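Local coordinates for purine nucleoside phosphorylase (Anopheles gambiae, PDB 2P4S), which catalyses the phosphorolysis of inosine, guanosine and their 2'-deoxy forms to free purine base and pentose 1-phosphate in the purine salvage pathway, at residues Val276-Gly282 against Val299-Ser305; Arg169-Tyr173 against Met304-Glu309; Glu97-Leu102 against Thr137-Phe141. All coordinates share one frame; numbering follows the deposited sequence.

Interaction 1 of 3, residues Val276-Gly282 against Val299-Ser305; sequences VYTCLGG and VDAIGMS. With DIH (7-[[(3R,4R)-3-(hydroxymethyl)-4-oxidanyl-pyrrolidin-1-ium-1-yl]methyl]-3,5-dihydropyrrolo[3,2-d]pyrimidin-4-one), chain F; PO4 (phosphate ion), chain D.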
loop_
_atom_site.group_PDB
_atom_site.type_symbol
_atom_site.label_atom_id
_atom_site.label_comp_id
_atom_site.label_asym_id
_atom_site.label_seq_id
_atom_site.Cartn_x
_atom_site.Cartn_y
_atom_site.Cartn_z
ATOM N N VAL A 276 -17.707 -5.085 -8.127
ATOM C CA VAL A 276 -16.747 -4.358 -7.313
ATOM C C VAL A 276 -15.489 -4.101 -8.133
ATOM O O VAL A 276 -14.911 -5.037 -8.734
ATOM C CB VAL A 276 -16.463 -5.131 -5.957
ATOM C CG1 VAL A 276 -15.357 -4.442 -5.096
ATOM C CG2 VAL A 276 -17.819 -5.396 -5.117
ATOM N N TYR A 277 -15.010 -2.838 -8.103
ATOM C CA TYR A 277 -13.853 -2.421 -8.950
ATOM C C TYR A 277 -12.686 -2.146 -8.031
ATOM O O TYR A 277 -12.903 -1.771 -6.896
ATOM C CB TYR A 277 -14.219 -1.205 -9.782
ATOM C CG TYR A 277 -13.068 -0.514 -10.467
ATOM C CD1 TYR A 277 -12.685 -0.875 -11.770
ATOM C CD2 TYR A 277 -12.408 0.572 -9.855
ATOM C CE1 TYR A 277 -11.648 -0.224 -12.422
ATOM C CE2 TYR A 277 -11.368 1.235 -10.506
ATOM C CZ TYR A 277 -11.001 0.843 -11.787
ATOM O OH TYR A 277 -9.985 1.510 -12.436
ATOM N N THR A 278 -11.452 -2.417 -8.452
ATOM C CA THR A 278 -10.330 -1.937 -7.639
ATOM C C THR A 278 -9.334 -1.211 -8.570
ATOM O O THR A 278 -9.236 -1.586 -9.749
ATOM C CB THR A 278 -9.639 -3.032 -6.810
ATOM O OG1 THR A 278 -8.805 -2.406 -5.822
ATOM C CG2 THR A 278 -8.761 -3.958 -7.693
ATOM N N CYS A 279 -8.622 -0.230 -8.024
ATOM C CA CYS A 279 -7.618 0.563 -8.722
ATOM C C CYS A 279 -6.210 0.163 -8.260
ATOM O O CYS A 279 -5.816 0.463 -7.125
ATOM C CB CYS A 279 -7.852 2.057 -8.456
ATOM S SG CYS A 279 -6.587 3.160 -9.169
ATOM N N LEU A 280 -5.456 -0.512 -9.124
ATOM C CA LEU A 280 -4.064 -0.893 -8.793
ATOM C C LEU A 280 -3.094 0.143 -9.394
ATOM O O LEU A 280 -3.443 0.826 -10.327
ATOM C CB LEU A 280 -3.742 -2.311 -9.309
ATOM C CG LEU A 280 -4.736 -3.439 -8.970
ATOM C CD1 LEU A 280 -4.217 -4.783 -9.408
ATOM C CD2 LEU A 280 -5.008 -3.477 -7.470
ATOM N N GLY A 281 -1.869 0.235 -8.891
ATOM C CA GLY A 281 -0.880 1.162 -9.462
ATOM C C GLY A 281 -0.499 0.911 -10.936
ATOM O O GLY A 281 -0.351 1.872 -11.720
ATOM N N GLY A 282 -0.338 -0.362 -11.331
ATOM C CA GLY A 282 0.195 -0.666 -12.670
ATOM C C GLY A 282 1.638 -0.197 -12.732
ATOM O O GLY A 282 2.262 -0.013 -11.676
ATOM N N VAL A 299 -13.243 -8.682 -5.497
ATOM C CA VAL A 299 -13.070 -7.822 -6.680
ATOM C C VAL A 299 -13.561 -8.514 -7.955
ATOM O O VAL A 299 -13.116 -9.645 -8.296
ATOM C CB VAL A 299 -11.570 -7.386 -6.832
ATOM C CG1 VAL A 299 -11.286 -6.712 -8.204
ATOM C CG2 VAL A 299 -11.123 -6.511 -5.627
ATOM N N ASP A 300 -14.431 -7.819 -8.701
ATOM C CA ASP A 300 -14.870 -8.334 -10.011
ATOM C C ASP A 300 -14.127 -7.770 -11.188
ATOM O O ASP A 300 -14.029 -8.441 -12.199
ATOM C CB ASP A 300 -16.386 -8.123 -10.230
ATOM C CG ASP A 300 -17.184 -8.820 -9.177
ATOM O OD1 ASP A 300 -17.275 -10.087 -9.198
ATOM O OD2 ASP A 300 -17.641 -8.128 -8.280
ATOM N N ALA A 301 -13.648 -6.531 -11.067
ATOM C CA ALA A 301 -13.039 -5.818 -12.200
ATOM C C ALA A 301 -11.779 -5.114 -11.716
ATOM O O ALA A 301 -11.801 -4.474 -10.694
ATOM C CB ALA A 301 -14.021 -4.796 -12.851
ATOM N N ILE A 302 -10.686 -5.288 -12.443
ATOM C CA ILE A 302 -9.396 -4.737 -12.034
ATOM C C ILE A 302 -8.944 -3.657 -13.006
ATOM O O ILE A 302 -8.867 -3.898 -14.221
ATOM C CB ILE A 302 -8.279 -5.817 -11.934
ATOM C CG1 ILE A 302 -8.626 -6.896 -10.868
ATOM C CG2 ILE A 302 -6.923 -5.124 -11.572
ATOM C CD1 ILE A 302 -7.808 -8.296 -11.039
ATOM N N GLY A 303 -8.639 -2.480 -12.466
ATOM C CA GLY A 303 -8.246 -1.369 -13.287
ATOM C C GLY A 303 -7.131 -0.577 -12.660
ATOM O O GLY A 303 -6.502 -1.063 -11.729
ATOM N N MET A 304 -6.909 0.652 -13.163
ATOM C CA MET A 304 -5.839 1.531 -12.659
ATOM C C MET A 304 -6.243 3.007 -12.537
ATOM O O MET A 304 -5.389 3.877 -12.672
ATOM C CB MET A 304 -4.610 1.448 -13.587
ATOM C CG MET A 304 -4.067 0.024 -13.775
ATOM S SD MET A 304 -2.704 0.035 -14.900
ATOM C CE MET A 304 -2.285 -1.717 -15.068
ATOM N N SER A 305 -7.519 3.323 -12.276
ATOM C CA SER A 305 -7.943 4.725 -12.258
ATOM C C SER A 305 -9.193 4.894 -11.403
ATOM O O SER A 305 -9.529 3.981 -10.618
ATOM C CB SER A 305 -8.190 5.202 -13.680
ATOM O OG SER A 305 -9.406 4.654 -14.161
HETATM O "O5'" DIH F . -4.141 -1.009 -21.223
HETATM C "C5'" DIH F . -3.642 -0.430 -20.000
HETATM C "C4'" DIH F . -4.617 0.653 -19.608
HETATM C "C6'" DIH F . -6.064 0.113 -19.534
HETATM C "C3'" DIH F . -4.271 1.193 -18.237
HETATM O "O3'" DIH F . -4.597 2.584 -18.211
HETATM C "C2'" DIH F . -5.234 0.473 -17.313
HETATM N "N1'" DIH F . -6.484 0.415 -18.135
HETATM C C10 DIH F . -7.483 -0.453 -17.494
HETATM C C9 DIH F . -7.333 -1.953 -17.629
HETATM C C8 DIH F . -7.866 -2.740 -18.685
HETATM N N7 DIH F . -7.556 -4.044 -18.447
HETATM C C5 DIH F . -6.849 -4.142 -17.291
HETATM C C6 DIH F . -6.297 -5.276 -16.497
HETATM O O6 DIH F . -6.399 -6.509 -16.895
HETATM N N1 DIH F . -5.675 -4.933 -15.350
HETATM C C2 DIH F . -5.541 -3.645 -14.910
HETATM N N3 DIH F . -6.055 -2.602 -15.581
HETATM C C4 DIH F . -6.711 -2.847 -16.764
HETATM P P PO4 D . -8.477 3.644 -17.845
HETATM O O1 PO4 D . -9.691 3.268 -18.634
HETATM O O2 PO4 D . -8.272 5.153 -17.985
HETATM O O3 PO4 D . -8.594 3.350 -16.396
HETATM O O4 PO4 D . -7.317 2.871 -18.398
HETATM O O HOH W 1 -9.186 1.231 -15.021
HETATM O O HOH W 2 -2.180 3.847 -11.837
#

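Interaction 2 of 3, residues Arg169-Tyr173 against Met304-Glu309; sequences RFHHY and MSTVHE. With DIH (7-[[(3R,4R)-3-(hydroxymethyl)-4-oxidanyl-pyrrolidin-1-ium-1-yl]methyl]-3,5-dihydropyrrolo[3,2-d]pyrimidin-4-one), chain F; PO4 (phosphate ion), chain D.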
loop_
_atom_site.group_PDB
_atom_site.type_symbol
_atom_site.label_atom_id
_atom_site.label_comp_id
_atom_site.label_asym_id
_atom_site.label_seq_id
_atom_site.Cartn_x
_atom_site.Cartn_y
_atom_site.Cartn_z
ATOM N N ARG A 169 -7.778 10.694 -19.635
ATOM C CA ARG A 169 -7.534 11.011 -18.227
ATOM C C ARG A 169 -6.049 10.834 -17.846
ATOM O O ARG A 169 -5.201 10.604 -18.722
ATOM C CB ARG A 169 -8.459 10.184 -17.298
ATOM C CG ARG A 169 -8.198 8.667 -17.327
ATOM C CD ARG A 169 -8.291 7.976 -15.952
ATOM N NE ARG A 169 -9.624 7.990 -15.344
ATOM C CZ ARG A 169 -10.672 7.316 -15.815
ATOM N NH1 ARG A 169 -10.549 6.533 -16.892
ATOM N NH2 ARG A 169 -11.847 7.412 -15.189
ATOM N N PHE A 170 -5.776 10.971 -16.536
ATOM C CA PHE A 170 -4.443 10.935 -15.897
ATOM C C PHE A 170 -4.370 9.757 -14.935
ATOM O O PHE A 170 -5.313 9.524 -14.158
ATOM C CB PHE A 170 -4.181 12.242 -15.087
ATOM C CG PHE A 170 -4.562 13.483 -15.840
ATOM C CD1 PHE A 170 -4.093 13.687 -17.155
ATOM C CD2 PHE A 170 -5.448 14.413 -15.294
ATOM C CE1 PHE A 170 -4.474 14.824 -17.872
ATOM C CE2 PHE A 170 -5.817 15.565 -16.040
ATOM C CZ PHE A 170 -5.337 15.759 -17.306
ATOM N N HIS A 171 -3.241 9.057 -14.954
ATOM C CA HIS A 171 -3.084 7.838 -14.171
ATOM C C HIS A 171 -1.869 7.971 -13.306
ATOM O O HIS A 171 -0.894 8.619 -13.690
ATOM C CB HIS A 171 -2.902 6.626 -15.070
ATOM C CG HIS A 171 -3.844 6.577 -16.240
ATOM N ND1 HIS A 171 -4.972 5.779 -16.252
ATOM C CD2 HIS A 171 -3.791 7.167 -17.462
ATOM C CE1 HIS A 171 -5.593 5.899 -17.415
ATOM N NE2 HIS A 171 -4.890 6.731 -18.172
ATOM N N HIS A 172 -1.937 7.318 -12.153
ATOM C CA HIS A 172 -0.874 7.325 -11.165
ATOM C C HIS A 172 0.453 6.758 -11.687
ATOM O O HIS A 172 1.514 7.268 -11.335
ATOM C CB HIS A 172 -1.363 6.571 -9.921
ATOM C CG HIS A 172 -0.538 6.801 -8.694
ATOM N ND1 HIS A 172 -0.175 8.062 -8.252
ATOM C CD2 HIS A 172 -0.045 5.931 -7.783
ATOM C CE1 HIS A 172 0.516 7.953 -7.131
ATOM N NE2 HIS A 172 0.591 6.673 -6.816
ATOM N N TYR A 173 0.386 5.710 -12.509
ATOM C CA TYR A 173 1.580 5.118 -13.166
ATOM C C TYR A 173 2.314 6.081 -14.147
ATOM O O TYR A 173 3.461 5.806 -14.582
ATOM C CB TYR A 173 1.246 3.782 -13.865
ATOM C CG TYR A 173 0.246 3.910 -14.995
ATOM C CD1 TYR A 173 0.598 4.533 -16.227
ATOM C CD2 TYR A 173 -1.041 3.362 -14.883
ATOM C CE1 TYR A 173 -0.333 4.655 -17.278
ATOM C CE2 TYR A 173 -1.961 3.494 -15.926
ATOM C CZ TYR A 173 -1.595 4.131 -17.127
ATOM O OH TYR A 173 -2.530 4.261 -18.162
ATOM N N MET A 304 -6.909 0.652 -13.163
ATOM C CA MET A 304 -5.839 1.531 -12.659
ATOM C C MET A 304 -6.243 3.007 -12.537
ATOM O O MET A 304 -5.389 3.877 -12.672
ATOM C CB MET A 304 -4.610 1.448 -13.587
ATOM C CG MET A 304 -4.067 0.024 -13.775
ATOM S SD MET A 304 -2.704 0.035 -14.900
ATOM C CE MET A 304 -2.285 -1.717 -15.068
ATOM N N SER A 305 -7.519 3.323 -12.276
ATOM C CA SER A 305 -7.943 4.725 -12.258
ATOM C C SER A 305 -9.193 4.894 -11.403
ATOM O O SER A 305 -9.529 3.981 -10.618
ATOM C CB SER A 305 -8.190 5.202 -13.680
ATOM O OG SER A 305 -9.406 4.654 -14.161
ATOM N N THR A 306 -9.885 6.045 -11.530
ATOM C CA THR A 306 -11.324 6.134 -11.095
ATOM C C THR A 306 -11.592 6.282 -9.603
ATOM O O THR A 306 -12.311 7.202 -9.197
ATOM C CB THR A 306 -12.141 4.922 -11.648
ATOM O OG1 THR A 306 -12.083 4.981 -13.066
ATOM C CG2 THR A 306 -13.629 4.933 -11.214
ATOM N N VAL A 307 -11.016 5.393 -8.800
ATOM C CA VAL A 307 -11.365 5.302 -7.355
ATOM C C VAL A 307 -11.171 6.673 -6.647
ATOM O O VAL A 307 -12.055 7.147 -5.955
ATOM C CB VAL A 307 -10.586 4.105 -6.621
ATOM C CG1 VAL A 307 -10.580 4.267 -5.081
ATOM C CG2 VAL A 307 -11.200 2.792 -6.968
ATOM N N HIS A 308 -10.006 7.291 -6.883
ATOM C CA HIS A 308 -9.597 8.588 -6.310
ATOM C C HIS A 308 -10.354 9.754 -6.914
ATOM O O HIS A 308 -10.585 10.742 -6.240
ATOM C CB HIS A 308 -8.056 8.797 -6.444
ATOM C CG HIS A 308 -7.510 8.408 -7.783
ATOM N ND1 HIS A 308 -7.198 7.105 -8.112
ATOM C CD2 HIS A 308 -7.273 9.145 -8.899
ATOM C CE1 HIS A 308 -6.797 7.056 -9.375
ATOM N NE2 HIS A 308 -6.866 8.277 -9.880
ATOM N N GLU A 309 -10.729 9.654 -8.181
ATOM C CA GLU A 309 -11.681 10.604 -8.773
ATOM C C GLU A 309 -13.069 10.588 -8.066
ATOM O O GLU A 309 -13.657 11.643 -7.751
ATOM C CB GLU A 309 -11.851 10.289 -10.277
ATOM C CG GLU A 309 -10.580 10.474 -11.109
ATOM C CD GLU A 309 -10.545 9.585 -12.355
ATOM O OE1 GLU A 309 -11.550 8.903 -12.651
ATOM O OE2 GLU A 309 -9.512 9.573 -13.065
HETATM O "O5'" DIH F . -4.141 -1.009 -21.223
HETATM C "C5'" DIH F . -3.642 -0.430 -20.000
HETATM C "C4'" DIH F . -4.617 0.653 -19.608
HETATM C "C6'" DIH F . -6.064 0.113 -19.534
HETATM C "C3'" DIH F . -4.271 1.193 -18.237
HETATM O "O3'" DIH F . -4.597 2.584 -18.211
HETATM C "C2'" DIH F . -5.234 0.473 -17.313
HETATM N "N1'" DIH F . -6.484 0.415 -18.135
HETATM C C10 DIH F . -7.483 -0.453 -17.494
HETATM C C9 DIH F . -7.333 -1.953 -17.629
HETATM C C8 DIH F . -7.866 -2.740 -18.685
HETATM N N7 DIH F . -7.556 -4.044 -18.447
HETATM C C5 DIH F . -6.849 -4.142 -17.291
HETATM C C6 DIH F . -6.297 -5.276 -16.497
HETATM O O6 DIH F . -6.399 -6.509 -16.895
HETATM N N1 DIH F . -5.675 -4.933 -15.350
HETATM C C2 DIH F . -5.541 -3.645 -14.910
HETATM N N3 DIH F . -6.055 -2.602 -15.581
HETATM C C4 DIH F . -6.711 -2.847 -16.764
HETATM P P PO4 D . -8.477 3.644 -17.845
HETATM O O1 PO4 D . -9.691 3.268 -18.634
HETATM O O2 PO4 D . -8.272 5.153 -17.985
HETATM O O3 PO4 D . -8.594 3.350 -16.396
HETATM O O4 PO4 D . -7.317 2.871 -18.398
HETATM O O HOH W 3 -7.953 11.732 -14.302
HETATM O O HOH W 4 -6.911 8.366 -12.433
HETATM O O HOH W 5 -4.802 6.316 -11.684
HETATM O O HOH W 2 -2.180 3.847 -11.837
#

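Interaction 3 of 3, residues Glu97-Leu102 against Thr137-Phe141; sequences EIATYL and TIPHF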
loop_
_atom_site.group_PDB
_atom_site.type_symbol
_atom_site.label_atom_id
_atom_site.label_comp_id
_atom_site.label_asym_id
_atom_site.label_seq_id
_atom_site.Cartn_x
_atom_site.Cartn_y
_atom_site.Cartn_z
ATOM N N GLU A 97 -8.996 29.520 -10.141
ATOM C CA GLU A 97 -8.327 30.054 -11.352
ATOM C C GLU A 97 -8.683 29.212 -12.606
ATOM O O GLU A 97 -9.117 29.755 -13.660
ATOM C CB GLU A 97 -6.776 30.047 -11.237
ATOM C CG GLU A 97 -6.045 30.996 -10.245
ATOM C CD GLU A 97 -4.482 30.726 -10.217
ATOM O OE1 GLU A 97 -3.882 30.474 -11.323
ATOM O OE2 GLU A 97 -3.849 30.766 -9.109
ATOM N N ILE A 98 -8.451 27.897 -12.502
ATOM C CA ILE A 98 -8.715 26.974 -13.603
ATOM C C ILE A 98 -10.207 27.001 -13.973
ATOM O O ILE A 98 -10.567 27.068 -15.162
ATOM C CB ILE A 98 -8.233 25.495 -13.276
ATOM C CG1 ILE A 98 -6.797 25.490 -12.720
ATOM C CG2 ILE A 98 -8.452 24.557 -14.477
ATOM C CD1 ILE A 98 -6.291 24.097 -12.249
ATOM N N ALA A 99 -11.077 26.965 -12.964
ATOM C CA ALA A 99 -12.529 26.968 -13.241
ATOM C C ALA A 99 -12.908 28.264 -14.010
ATOM O O ALA A 99 -13.558 28.218 -15.067
ATOM C CB ALA A 99 -13.350 26.838 -11.931
ATOM N N THR A 100 -12.469 29.408 -13.455
ATOM C CA THR A 100 -12.747 30.755 -14.010
ATOM C C THR A 100 -12.219 30.861 -15.437
ATOM O O THR A 100 -12.955 31.326 -16.318
ATOM C CB THR A 100 -12.211 31.884 -13.107
ATOM O OG1 THR A 100 -12.993 31.925 -11.904
ATOM C CG2 THR A 100 -12.375 33.246 -13.790
ATOM N N TYR A 101 -10.994 30.356 -15.657
ATOM C CA TYR A 101 -10.393 30.285 -16.988
ATOM C C TYR A 101 -11.328 29.659 -18.018
ATOM O O TYR A 101 -11.499 30.158 -19.132
ATOM C CB TYR A 101 -9.069 29.498 -16.950
ATOM C CG TYR A 101 -8.430 29.363 -18.302
ATOM C CD1 TYR A 101 -7.556 30.356 -18.790
ATOM C CD2 TYR A 101 -8.709 28.262 -19.116
ATOM C CE1 TYR A 101 -6.985 30.254 -20.051
ATOM C CE2 TYR A 101 -8.152 28.143 -20.381
ATOM C CZ TYR A 101 -7.270 29.157 -20.847
ATOM O OH TYR A 101 -6.731 29.051 -22.125
ATOM N N LEU A 102 -11.898 28.523 -17.661
ATOM C CA LEU A 102 -12.798 27.816 -18.582
ATOM C C LEU A 102 -14.178 28.509 -18.662
ATOM O O LEU A 102 -14.757 28.613 -19.726
ATOM C CB LEU A 102 -12.940 26.348 -18.115
ATOM C CG LEU A 102 -11.635 25.506 -18.128
ATOM C CD1 LEU A 102 -11.728 24.245 -17.243
ATOM C CD2 LEU A 102 -11.319 25.141 -19.556
ATOM N N THR A 137 -3.200 23.653 -23.026
ATOM C CA THR A 137 -3.565 25.057 -22.955
ATOM C C THR A 137 -4.268 25.467 -21.671
ATOM O O THR A 137 -4.427 26.651 -21.404
ATOM C CB THR A 137 -4.466 25.462 -24.134
ATOM O OG1 THR A 137 -5.832 25.119 -23.845
ATOM C CG2 THR A 137 -4.037 24.819 -25.415
ATOM N N ILE A 138 -4.703 24.504 -20.863
ATOM C CA ILE A 138 -5.402 24.848 -19.631
ATOM C C ILE A 138 -4.387 25.132 -18.497
ATOM O O ILE A 138 -3.518 24.313 -18.234
ATOM C CB ILE A 138 -6.444 23.764 -19.199
ATOM C CG1 ILE A 138 -7.393 23.408 -20.370
ATOM C CG2 ILE A 138 -7.245 24.255 -17.963
ATOM C CD1 ILE A 138 -8.205 22.111 -20.150
ATOM N N PRO A 139 -4.460 26.317 -17.868
ATOM C CA PRO A 139 -3.519 26.587 -16.784
ATOM C C PRO A 139 -3.474 25.470 -15.750
ATOM O O PRO A 139 -4.523 25.015 -15.286
ATOM C CB PRO A 139 -4.042 27.893 -16.157
ATOM C CG PRO A 139 -5.251 28.277 -16.924
ATOM C CD PRO A 139 -5.315 27.471 -18.154
ATOM N N HIS A 140 -2.251 25.029 -15.436
ATOM C CA HIS A 140 -1.960 24.029 -14.373
ATOM C C HIS A 140 -2.441 22.623 -14.673
ATOM O O HIS A 140 -2.484 21.792 -13.779
ATOM C CB HIS A 140 -2.557 24.457 -13.016
ATOM C CG HIS A 140 -2.146 25.824 -12.596
ATOM N ND1 HIS A 140 -0.839 26.135 -12.278
ATOM C CD2 HIS A 140 -2.854 26.974 -12.476
ATOM C CE1 HIS A 140 -0.762 27.418 -11.963
ATOM N NE2 HIS A 140 -1.971 27.946 -12.066
ATOM N N PHE A 141 -2.822 22.357 -15.910
ATOM C CA PHE A 141 -3.374 21.058 -16.232
ATOM C C PHE A 141 -2.284 20.015 -16.581
ATOM O O PHE A 141 -1.343 20.312 -17.339
ATOM C CB PHE A 141 -4.361 21.181 -17.374
ATOM C CG PHE A 141 -5.733 20.675 -17.024
ATOM C CD1 PHE A 141 -6.464 21.284 -16.027
ATOM C CD2 PHE A 141 -6.293 19.612 -17.700
ATOM C CE1 PHE A 141 -7.755 20.840 -15.700
ATOM C CE2 PHE A 141 -7.601 19.139 -17.360
ATOM C CZ PHE A 141 -8.315 19.775 -16.366
#

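Interaction 1 of 3, residues Val276-Gly282 against Val299-Ser305
The ring of Tyr277 runs alongside the neighbouring strand and meets Ser305 at its edge, where the carbonyl O of Ser305 lies in the ring plane, 3.3 Å from CE2. A water also sits in that plane, and the CA of Gly303 approaches CE1 obliquely. With CG anti to the backbone N (chi1 168°), the ring reaches far enough for OH to accept a hydrogen bond from Ser305 N at 3.1 Å. The same hydroxyl donates to the in-plane water, which also accepts from Met304 N and donates to a phosphate oxygen. Strands 276-279 and 301-303 pair in parallel within a beta-alpha-beta unit. Val276 O takes two donors, Asp300 N and Ala301 N, and Thr278 O receives Gly303 N. Thr278 N and Leu280 N bind back to Ala301 O and Gly303 O. Asp300 closes the start of the ladder: its OD2 takes Val276 N at 3.0 Å on the anti lone pair, and OD1 is held by Asn206. Thr278 and Ile302 point to the sheet face away from Tyr277. Leu280 CD1 presses on Ile302 CG2 at 3.5 Å, tighter than usual, and the side chains of Thr278 and Val299 cross at about a right angle. The extended Met304 chain lays SD 3.5 Å from C2' of the inhibitor and its CE 3.6 Å from Gly282 CA. Ser305 OG gives a hydrogen bond of 2.7 Å to phosphate O3. Tyr277 is thus second shell: by holding Ser305 N directly and Met304 N through water, it probably helps position the phosphate-binding serine and the methionine that touches the inhibitor.

Interaction 2 of 3, residues Arg169-Tyr173 against Met304-Glu309
A side-on salt bridge joins Arg169 to Glu309: NE meets OE2 at 2.8 Å and NH2 meets OE1 at 3.0 Å. Both carboxylate oxygens use their syn lone pairs, and the guanidinium and carboxylate planes lie only 7° apart. Arg169 reaches this position by bending at chi2 and chi3. NH1 donates to phosphate O2, an oxygen whose modelled place is less sure, and NH2 also binds Thr199. Ser305 OG lies 3.3 Å above the plane of the Arg169 guanidinium, over its centre, and accepts the hydroxyl hydrogen of Thr306. Among aromatic contacts, the Tyr173 ring and the Met304 chain cross at about a right angle in a Met-aromatic pair, SD lying obliquely 4.6 Å from the ring centroid. Tyr173 OH, over the centre of one face of the His171 ring, donates to O3' of the inhibitor at 2.7 Å. Waters bridge the two segments. One donates to both Phe170 O and Glu309 OE2 and also binds His308 NE2; another accepts from His172 N and donates to Met304 O at 2.7 Å. Phe244 of the second subunit packs edge-to-face with Tyr173, placing the ligand pocket beside the trimer interface. Here the loop after strand 161-167 meets the N-terminal end of helix 307-315, and Arg169, Phe170, His171 and Ser305 belong to the phosphate site. Glu309 is second shell: its two-pronged, nearly coplanar grip holds the guanidinium flat and probably helps point NH1 toward the phosphate.

Interaction 3 of 3, residues Glu97-Leu102 against Thr137-Phe141
Ile98 and Tyr101, on one side of helix 92-105, rest against a type II beta turn that runs from Ile138 to Phe141 and is closed by a hydrogen bond from Phe141 N to Ile138 O. The Ile98 side chain forks at CB into two branches that straddle different parts of this turn. CG2, anti to the backbone N, meets Ile138 CG2 at 3.7 Å and the CE1 atom of the Phe141 ring at 4.0 Å, the latter from an oblique direction. CG1 takes the other branch and lies 3.5 Å from the carbonyl O of Pro139. The tip, CD1, continues past that oxygen to His140 CB at 3.8 Å, so one isoleucine touches all four residues of the turn. The side chains of Ile98 and Ile138 cross at about a right angle, and Leu102 CD2 reaches Ile138 CG1 more loosely from the next helical turn. Deeper in, Ile98 also packs on Val187 of helix 178-191, while Leu102 and Ile138 both lean on Leu153 and Phe133, so helix 92-105 and the turn share the same footing on strands 130-134 and 152-158. Toward the surface, Glu97 OE1 accepts a long hydrogen bond from His140 NE2 at 3.3 Å. The carboxylate oxygen lies near the plane of the imidazole, but the nitrogen comes from above the carboxylate, 39° out of its plane. The other end of the contact is a CH-pi contact. Tyr101 holds CG anti to the backbone N (chi1 178°), which carries the ring out over the turn, one face against the proline: Pro139 CD sits over the ring centre, 3.4 Å from the centroid of Tyr101 and 3° off the normal.

Overall arrangement
From the N terminus, interaction 3 closes first: the loop between strands 130-134 and 152-158 comes back to helix 92-105, enclosing strand 112-116, helix 122-125 and strand 130-134. Interaction 2 opens later, in the loop after strand 161-167, and spans 130 residues to the start of helix 307-315. Interaction 1 falls within that span, joining strands 272-279 and 301-303 around helix 288-296. It shares Met304 and Ser305 with interaction 2, and both line the inhibitor and phosphate site. Interaction 3 precedes both in series and lies across the chain's centre from interaction 1, about 30 Å away between centres; Phe141 nevertheless packs on Phe170 of interaction 2.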